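Long-range contact in DNA polymerase (Pyrobaculum calidifontis, PDB 5MDN), which probably extends DNA by adding nucleotides from deoxyribonucleoside triphosphates along a template, releasing diphosphate, as a family B DNA polymerase of a hyperthermophilic archaeon: residues 162-167 against 220-225. Residues are numbered along the deposited sequence; the frame is centred on the assembly and turned at random.
Sequences PLRVLA and KEFDPD
The backbone carbonyl oxygen of D223 is gripped by the guanidinium of R164: NE lies 2.8 Å from D223 O with an N-H...O angle of 155°, and NH2 adds a weak bond to the same oxygen. The donor NE stands above the carbonyl plane of D223. The bend of the R164 chain at chi3 (-74°) brings the group to the end of helix 209-222, where NE also makes a weak bond to F222 O. NH2 forms a salt bridge to D223 OD2 at 3.1 Å, the N-H bond within it weak. D223 has left helical geometry with a positive phi, and its other carboxylate oxygen pairs with R273 and R255. The R164 backbone is held separately: its N donates to D225 OD2 (2.9 Å, 174°), met on the anti side, while its O accepts from D225 N at 2.7 Å. D225 OD2 also lies over one face of the guanidinium; R30 and R255 form salt bridges with this carboxylate. The aliphatic part of R164 runs along the ring of F222, CB lying 3.5 Å from F222 CZ, and L166 CB packs on P224 CB at 3.7 Å. An alanine in place of R164 would probably leave D223 O and OD2 without these donors and the helix end less firmly tied to 162-167. Beyond D225 the chain enters strand 226-229, parallel to and beside strand 165-172, so the contact joins a helix-to-strand turn to the start of a central strand in the mixed sheet of the RNase H-like exonuclease domain.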
# COMPACT_ATOMS: atom_id res chain seq x y z
N PRO A 162 20.57 14.61 0.25
CA PRO A 162 20.75 13.63 -0.83
C PRO A 162 20.90 12.23 -0.26
O PRO A 162 21.67 12.00 0.67
CB PRO A 162 22.03 14.10 -1.53
CG PRO A 162 22.75 14.91 -0.50
CD PRO A 162 21.68 15.58 0.30
N LEU A 163 20.15 11.29 -0.84
CA LEU A 163 20.18 9.90 -0.41
C LEU A 163 20.76 9.03 -1.51
O LEU A 163 20.50 9.26 -2.69
CB LEU A 163 18.77 9.41 -0.04
CG LEU A 163 18.09 10.05 1.18
CD1 LEU A 163 16.74 9.41 1.43
CD2 LEU A 163 18.98 9.93 2.40
N ARG A 164 21.53 8.02 -1.11
CA ARG A 164 22.06 7.04 -2.04
C ARG A 164 21.01 5.94 -2.21
O ARG A 164 20.75 5.17 -1.29
CB ARG A 164 23.39 6.47 -1.53
CG ARG A 164 24.52 7.49 -1.49
CD ARG A 164 25.87 6.82 -1.34
NE ARG A 164 26.10 6.31 0.01
CZ ARG A 164 26.49 7.05 1.04
NH1 ARG A 164 26.71 8.35 0.88
NH2 ARG A 164 26.67 6.50 2.23
N VAL A 165 20.42 5.88 -3.40
CA VAL A 165 19.33 4.96 -3.70
C VAL A 165 19.86 3.84 -4.58
O VAL A 165 20.64 4.07 -5.51
CB VAL A 165 18.16 5.70 -4.39
CG1 VAL A 165 16.98 4.77 -4.58
CG2 VAL A 165 17.76 6.92 -3.59
N LEU A 166 19.43 2.61 -4.27
CA LEU A 166 19.82 1.43 -5.03
C LEU A 166 18.57 0.66 -5.43
O LEU A 166 17.81 0.21 -4.56
CB LEU A 166 20.76 0.53 -4.21
CG LEU A 166 21.17 -0.77 -4.90
CD1 LEU A 166 22.42 -0.57 -5.73
CD2 LEU A 166 21.35 -1.89 -3.89
N ALA A 167 18.35 0.53 -6.73
CA ALA A 167 17.32 -0.35 -7.26
C ALA A 167 17.94 -1.70 -7.62
O ALA A 167 19.08 -1.78 -8.06
CB ALA A 167 16.66 0.27 -8.50
N LYS A 220 27.52 -3.23 0.04
CA LYS A 220 28.51 -2.73 0.98
C LYS A 220 29.41 -1.69 0.33
O LYS A 220 29.85 -0.74 1.00
CB LYS A 220 29.34 -3.89 1.53
CG LYS A 220 28.54 -4.91 2.33
CD LYS A 220 29.46 -5.92 3.00
CE LYS A 220 30.25 -6.71 1.97
NZ LYS A 220 31.05 -7.79 2.60
N GLU A 221 29.70 -1.85 -0.96
CA GLU A 221 30.58 -0.92 -1.66
C GLU A 221 29.90 0.42 -1.86
O GLU A 221 30.47 1.48 -1.58
CB GLU A 221 30.98 -1.54 -3.01
CG GLU A 221 32.07 -0.81 -3.79
CD GLU A 221 33.40 -0.86 -3.07
OE1 GLU A 221 33.64 -1.85 -2.34
OE2 GLU A 221 34.21 0.08 -3.23
N PHE A 222 28.65 0.40 -2.34
CA PHE A 222 27.90 1.62 -2.61
C PHE A 222 27.35 2.25 -1.33
O PHE A 222 27.28 3.48 -1.23
CB PHE A 222 26.76 1.31 -3.58
CG PHE A 222 25.85 2.48 -3.85
CD1 PHE A 222 26.35 3.68 -4.30
CD2 PHE A 222 24.48 2.36 -3.67
CE1 PHE A 222 25.51 4.75 -4.56
CE2 PHE A 222 23.64 3.42 -3.93
CZ PHE A 222 24.15 4.62 -4.37
N ASP A 223 26.96 1.43 -0.35
CA ASP A 223 26.37 1.88 0.91
C ASP A 223 25.10 2.68 0.66
O ASP A 223 25.07 3.90 0.91
CB ASP A 223 27.37 2.70 1.73
CG ASP A 223 26.89 2.97 3.15
OD1 ASP A 223 26.01 2.22 3.62
OD2 ASP A 223 27.38 3.92 3.78
N PRO A 224 24.03 2.06 0.17
CA PRO A 224 22.80 2.81 -0.10
C PRO A 224 22.02 3.12 1.17
O PRO A 224 22.05 2.38 2.15
CB PRO A 224 22.01 1.86 -1.01
CG PRO A 224 22.42 0.51 -0.54
CD PRO A 224 23.88 0.63 -0.15
N ASP A 225 21.32 4.25 1.13
CA ASP A 225 20.41 4.62 2.21
C ASP A 225 19.02 4.03 2.01
O ASP A 225 18.35 3.67 2.98
CB ASP A 225 20.32 6.15 2.32
CG ASP A 225 21.68 6.79 2.52
OD1 ASP A 225 22.35 6.48 3.53
OD2 ASP A 225 22.08 7.62 1.67